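Local coordinates for uncharacterized protein (Bacteroides ovatus, PDB 4IRT) that is of unknown function but, as a putative neuraminidase with BNR-repeat-like sequence and a probable beta-propeller fold, may act on sialic acid-containing glycans, at residues S89-H92 against L97-C100; F139-G144 against N150-R155. One frame throughout, in Å; residues are numbered along the deposited sequence. Where two conformers were deposited one is given.

Interaction 1: S89-H92 against L97-C100. With EDO (1,2-ethanediol), chain L.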
loop_
_atom_site.group_PDB
_atom_site.type_symbol
_atom_site.label_atom_id
_atom_site.label_comp_id
_atom_site.label_asym_id
_atom_site.label_seq_id
_atom_site.Cartn_x
_atom_site.Cartn_y
_atom_site.Cartn_z
ATOM N N SER A 89 -12.370 -4.919 3.531
ATOM C CA SER A 89 -13.004 -3.620 3.549
ATOM C C SER A 89 -12.842 -3.026 2.152
ATOM O O SER A 89 -11.782 -3.144 1.537
ATOM C CB SER A 89 -12.384 -2.739 4.659
ATOM O OG SER A 89 -13.086 -1.509 4.814
ATOM N N PHE A 90 -13.895 -2.405 1.641
ATOM C CA PHE A 90 -13.954 -2.090 0.216
ATOM C C PHE A 90 -14.881 -0.942 -0.113
ATOM O O PHE A 90 -15.768 -0.622 0.656
ATOM C CB PHE A 90 -14.430 -3.305 -0.564
ATOM C CG PHE A 90 -15.667 -3.945 -0.008
ATOM C CD1 PHE A 90 -15.605 -4.783 1.076
ATOM C CD2 PHE A 90 -16.907 -3.706 -0.587
ATOM C CE1 PHE A 90 -16.756 -5.360 1.595
ATOM C CE2 PHE A 90 -18.076 -4.288 -0.074
ATOM C CZ PHE A 90 -17.992 -5.124 1.009
ATOM N N ASP A 91 -14.680 -0.381 -1.291
ATOM C CA ASP A 91 -15.667 0.480 -1.948
ATOM C C ASP A 91 -15.998 1.784 -1.207
ATOM O O ASP A 91 -17.188 2.108 -0.963
ATOM C CB ASP A 91 -16.960 -0.315 -2.212
ATOM C CG ASP A 91 -17.957 0.476 -3.048
ATOM O OD1 ASP A 91 -17.505 1.268 -3.906
ATOM O OD2 ASP A 91 -19.172 0.341 -2.826
ATOM N N HIS A 92 -14.961 2.553 -0.887
ATOM C CA HIS A 92 -15.146 3.845 -0.263
ATOM C C HIS A 92 -14.497 5.010 -1.011
ATOM O O HIS A 92 -13.327 4.946 -1.444
ATOM C CB HIS A 92 -14.509 3.905 1.114
ATOM C CG HIS A 92 -14.762 2.723 1.995
ATOM N ND1 HIS A 92 -13.899 1.649 2.048
ATOM C CD2 HIS A 92 -15.721 2.489 2.927
ATOM C CE1 HIS A 92 -14.324 0.797 2.969
ATOM N NE2 HIS A 92 -15.421 1.287 3.521
ATOM N N LEU A 97 -18.404 2.968 6.381
ATOM C CA LEU A 97 -17.531 1.801 6.349
ATOM C C LEU A 97 -18.260 0.584 5.807
ATOM O O LEU A 97 -19.368 0.274 6.252
ATOM C CB LEU A 97 -17.020 1.510 7.756
ATOM C CG LEU A 97 -16.177 0.261 7.939
ATOM C CD1 LEU A 97 -14.808 0.476 7.328
ATOM C CD2 LEU A 97 -16.052 -0.039 9.441
ATOM N N ASN A 98 -17.615 -0.063 4.848
ATOM C CA ASN A 98 -17.953 -1.391 4.323
ATOM C C ASN A 98 -16.881 -2.369 4.759
ATOM O O ASN A 98 -15.731 -2.260 4.309
ATOM C CB ASN A 98 -17.953 -1.378 2.800
ATOM C CG ASN A 98 -18.981 -0.406 2.228
ATOM O OD1 ASN A 98 -20.152 -0.408 2.638
ATOM N ND2 ASN A 98 -18.549 0.431 1.277
ATOM N N TYR A 99 -17.280 -3.312 5.619
ATOM C CA TYR A 99 -16.385 -4.244 6.289
ATOM C C TYR A 99 -17.106 -5.575 6.547
ATOM O O TYR A 99 -18.214 -5.597 7.126
ATOM C CB TYR A 99 -15.900 -3.641 7.617
ATOM C CG TYR A 99 -15.235 -4.634 8.519
ATOM C CD1 TYR A 99 -14.126 -5.364 8.091
ATOM C CD2 TYR A 99 -15.720 -4.872 9.799
ATOM C CE1 TYR A 99 -13.509 -6.286 8.926
ATOM C CE2 TYR A 99 -15.114 -5.779 10.640
ATOM C CZ TYR A 99 -14.019 -6.498 10.204
ATOM O OH TYR A 99 -13.416 -7.398 11.041
ATOM N N CYS A 100 -16.481 -6.661 6.107
ATOM C CA CYS A 100 -17.000 -8.011 6.262
ATOM C C CYS A 100 -15.895 -8.936 6.689
ATOM O O CYS A 100 -14.685 -8.632 6.508
ATOM C CB CYS A 100 -17.477 -8.548 4.932
ATOM S SG CYS A 100 -18.798 -7.566 4.266
HETATM C C1 EDO L . -19.864 3.610 -2.317
HETATM O O1 EDO L . -21.106 3.761 -3.061
HETATM C C2 EDO L . -20.104 3.158 -0.878
HETATM O O2 EDO L . -20.337 1.737 -0.789
#

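Interaction 2: F139-G144 against N150-R155. With EDO (1,2-ethanediol), chain K.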
loop_
_atom_site.group_PDB
_atom_site.type_symbol
_atom_site.label_atom_id
_atom_site.label_comp_id
_atom_site.label_asym_id
_atom_site.label_seq_id
_atom_site.Cartn_x
_atom_site.Cartn_y
_atom_site.Cartn_z
ATOM N N PHE A 139 -6.112 -1.831 11.596
ATOM C CA PHE A 139 -6.836 -1.229 10.491
ATOM C C PHE A 139 -6.606 0.258 10.549
ATOM O O PHE A 139 -6.706 0.868 11.597
ATOM C CB PHE A 139 -8.313 -1.506 10.575
ATOM C CG PHE A 139 -9.128 -1.010 9.382
ATOM C CD1 PHE A 139 -9.025 -1.622 8.137
ATOM C CD2 PHE A 139 -10.054 -0.001 9.548
ATOM C CE1 PHE A 139 -9.834 -1.221 7.074
ATOM C CE2 PHE A 139 -10.857 0.411 8.502
ATOM C CZ PHE A 139 -10.756 -0.196 7.270
ATOM N N VAL A 140 -6.304 0.822 9.401
ATOM C CA VAL A 140 -6.096 2.246 9.278
ATOM C C VAL A 140 -6.950 2.767 8.131
ATOM O O VAL A 140 -7.095 2.094 7.101
ATOM C CB VAL A 140 -4.630 2.637 9.043
ATOM C CG1 VAL A 140 -4.524 4.143 8.893
ATOM C CG2 VAL A 140 -3.761 2.165 10.184
ATOM N N TYR A 141 -7.516 3.956 8.319
ATOM C CA TYR A 141 -8.262 4.603 7.248
ATOM C C TYR A 141 -8.229 6.110 7.435
ATOM O O TYR A 141 -7.839 6.591 8.504
ATOM C CB TYR A 141 -9.706 4.071 7.194
ATOM C CG TYR A 141 -10.600 4.389 8.392
ATOM C CD1 TYR A 141 -10.505 3.646 9.554
ATOM C CD2 TYR A 141 -11.529 5.425 8.360
ATOM C CE1 TYR A 141 -11.310 3.908 10.643
ATOM C CE2 TYR A 141 -12.350 5.687 9.446
ATOM C CZ TYR A 141 -12.234 4.922 10.596
ATOM O OH TYR A 141 -13.038 5.158 11.708
ATOM N N ARG A 142 -8.635 6.812 6.376
ATOM C CA ARG A 142 -8.802 8.263 6.419
ATOM C C ARG A 142 -10.277 8.578 6.635
ATOM O O ARG A 142 -11.160 8.145 5.879
ATOM C CB ARG A 142 -8.331 8.979 5.141
ATOM C CG ARG A 142 -8.424 10.502 5.261
ATOM C CD ARG A 142 -8.141 11.279 3.979
ATOM N NE ARG A 142 -9.247 11.269 3.027
ATOM C CZ ARG A 142 -9.140 11.684 1.762
ATOM N NH1 ARG A 142 -7.982 12.165 1.325
ATOM N NH2 ARG A 142 -10.177 11.636 0.944
ATOM N N SER A 143 -10.542 9.324 7.691
ATOM C CA SER A 143 -11.888 9.758 7.993
ATOM C C SER A 143 -12.084 11.207 7.577
ATOM O O SER A 143 -11.280 12.077 7.943
ATOM C CB SER A 143 -12.154 9.660 9.498
ATOM O OG SER A 143 -13.482 10.092 9.763
ATOM N N GLY A 144 -13.167 11.483 6.854
ATOM C CA GLY A 144 -13.541 12.879 6.531
ATOM C C GLY A 144 -13.999 12.989 5.087
ATOM O O GLY A 144 -13.668 12.152 4.256
ATOM N N ASN A 150 -8.320 12.644 8.414
ATOM C CA ASN A 150 -7.679 12.323 9.671
ATOM C C ASN A 150 -7.376 10.844 9.696
ATOM O O ASN A 150 -8.213 10.034 9.325
ATOM C CB ASN A 150 -8.571 12.681 10.858
ATOM C CG ASN A 150 -7.887 12.410 12.203
ATOM O OD1 ASN A 150 -6.770 12.876 12.452
ATOM N ND2 ASN A 150 -8.552 11.655 13.066
ATOM N N LEU A 151 -6.178 10.494 10.135
ATOM C CA LEU A 151 -5.796 9.086 10.244
ATOM C C LEU A 151 -6.450 8.445 11.462
ATOM O O LEU A 151 -6.234 8.882 12.593
ATOM C CB LEU A 151 -4.271 8.959 10.369
ATOM C CG LEU A 151 -3.670 7.547 10.324
ATOM C CD1 LEU A 151 -2.187 7.648 9.966
ATOM C CD2 LEU A 151 -3.852 6.799 11.648
ATOM N N VAL A 152 -7.239 7.387 11.235
ATOM C CA VAL A 152 -7.843 6.642 12.326
ATOM C C VAL A 152 -7.299 5.217 12.312
ATOM O O VAL A 152 -7.198 4.601 11.256
ATOM C CB VAL A 152 -9.370 6.618 12.188
ATOM C CG1 VAL A 152 -10.027 5.795 13.274
ATOM C CG2 VAL A 152 -9.901 8.047 12.181
HETATM N N MSE A 153 -6.975 4.725 13.502
HETATM C CA MSE A 153 -6.302 3.459 13.691
HETATM C C MSE A 153 -6.998 2.643 14.751
HETATM O O MSE A 153 -7.218 3.082 15.898
HETATM C CB MSE A 153 -4.831 3.733 14.023
HETATM C CG MSE A 153 -4.049 2.489 14.422
HETATM SE SE MSE A 153 -2.186 2.898 14.900
HETATM C CE MSE A 153 -1.510 3.533 13.181
ATOM N N ASN A 154 -7.359 1.435 14.351
ATOM C CA ASN A 154 -8.021 0.472 15.204
ATOM C C ASN A 154 -7.225 -0.814 15.301
ATOM O O ASN A 154 -6.385 -1.101 14.450
ATOM C CB ASN A 154 -9.366 0.092 14.603
ATOM C CG ASN A 154 -10.337 1.246 14.511
ATOM O OD1 ASN A 154 -10.288 2.202 15.279
ATOM N ND2 ASN A 154 -11.263 1.142 13.552
ATOM N N ARG A 155 -7.546 -1.609 16.317
ATOM C CA ARG A 155 -6.949 -2.913 16.520
ATOM C C ARG A 155 -8.016 -3.974 16.712
ATOM O O ARG A 155 -9.000 -3.757 17.423
ATOM C CB ARG A 155 -6.009 -2.925 17.732
ATOM C CG ARG A 155 -5.365 -4.289 18.011
ATOM C CD ARG A 155 -4.314 -4.156 19.100
ATOM N NE ARG A 155 -3.786 -5.432 19.602
ATOM C CZ ARG A 155 -2.921 -5.522 20.618
ATOM N NH1 ARG A 155 -2.481 -4.424 21.248
ATOM N NH2 ARG A 155 -2.511 -6.705 21.040
HETATM C C1 EDO K . -3.604 14.711 9.005
HETATM O O1 EDO K . -4.858 15.378 8.877
HETATM C C2 EDO K . -3.820 13.191 9.087
HETATM O O2 EDO K . -4.478 12.804 10.300
HETATM O O HOH W 1 -13.464 2.943 13.359
#

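Interaction 1: S89-H92 against L97-C100
Leu97 meets His92 and Ser89 at the turn end of the antiparallel hairpin of strands 86-90 and 99-101, its methyl CD1 lying 3.6 Å from Ser89 OG. Asn98 carries most of the contact. Its backbone N donates almost straight (174°) to His92 NE2 at 2.9 Å, slightly out of the imidazole plane, which identifies NE2 as an acceptor. Asn98 O takes two donors, Ser89 OG and Phe90 N, from opposite faces of its carbonyl plane; having OG anti to the backbone N (chi1 -173°) brings the Ser89 hydroxyl to within 2.8 Å of it. In the side chain, Asn98 CB sits over the centre of the Phe90 ring, a CH-pi contact only 9° off the ring normal, while ND2 donates in the carbonyl plane to Phe90 O at 3.0 Å. ND2 also donates to a bound ethanediol, whose same O2 reaches Asp91 OD2; Asn98 OD1 accepts from Lys113 NZ. Tyr99 forms a non-hydrogen-bonded antiparallel pair with Ser89, and its hydroxyl bonds to His87. Cys100 approaches the Phe90 ring from its edge, in a sulfur-aromatic contact with SG 4.0 Å from Phe90 CE1.

Interaction 2: F139-G144 against N150-R155
Strands 137-143 and 151-157 form the central hairpin of a four-stranded antiparallel sheet, and Tyr141 packs on Val152 across it. The axes of 139-143 and 151-155 approach to 4.8 Å. Phe139 with Asn154 and Tyr141 with Val152 are hydrogen-bonded pairs, each with two reciprocal backbone bonds; Val152 N to Tyr141 O, at 2.9 Å, is nearly straight. Toward the turn, Ser143 N adds a bond to Asn150 O at 2.9 Å.

On the face bearing Tyr141, its CG stands between the backbone N and the carbonyl carbon (chi1 66°), which lays the ring against Val152: CB sits over one face, offset toward the rim, and CG1 comes 3.5 Å from Tyr141 CE1. Tyr141 OH accepts from a water at 2.8 Å that in turn accepts from Asn154 ND2; Asp120 O is another partner of this hydroxyl, and Arg165 holds Asn154 OD1. Replacing Tyr141 by an alanine would probably uncover the flank of Val152 and leave the water and Asp120 O without their hydroxyl partner.

The opposite face is apolar around Val140, whose two methyls divide the work: CG1 touches Leu151 CG at 3.8 Å and CG2 the selenomethionine methyl of Met153, CE, at 4.0 Å. Trp181 of strand 178-185 packs on Val140 and Leu151, joining this sheet to the next. Such a four-stranded antiparallel unit, stacked face on against its neighbour, is consistent with a blade of a beta-propeller.

Overall arrangement
Interaction 1 closes before interaction 2 opens along the chain, and their centres lie about 13 Å apart on the same side of the chain's centre. Each joins the two strands of a hairpin, but in separate antiparallel sheets: the sheet of strands 76-80, 86-90 and 99-101 and the four-stranded sheet 124-131, 137-143, 151-157, 162-167. The sheets meet directly, since Phe139 CZ lies 3.6 Å from Ser89 OG and 4.1 Å from Leu97 CD1. Met116, from the connection between the sheets, touches both Leu97 and Phe139. Consecutive sheets packed through their side chains fit neighbouring blades of the beta-propeller clan to which this BNR-repeat family belongs.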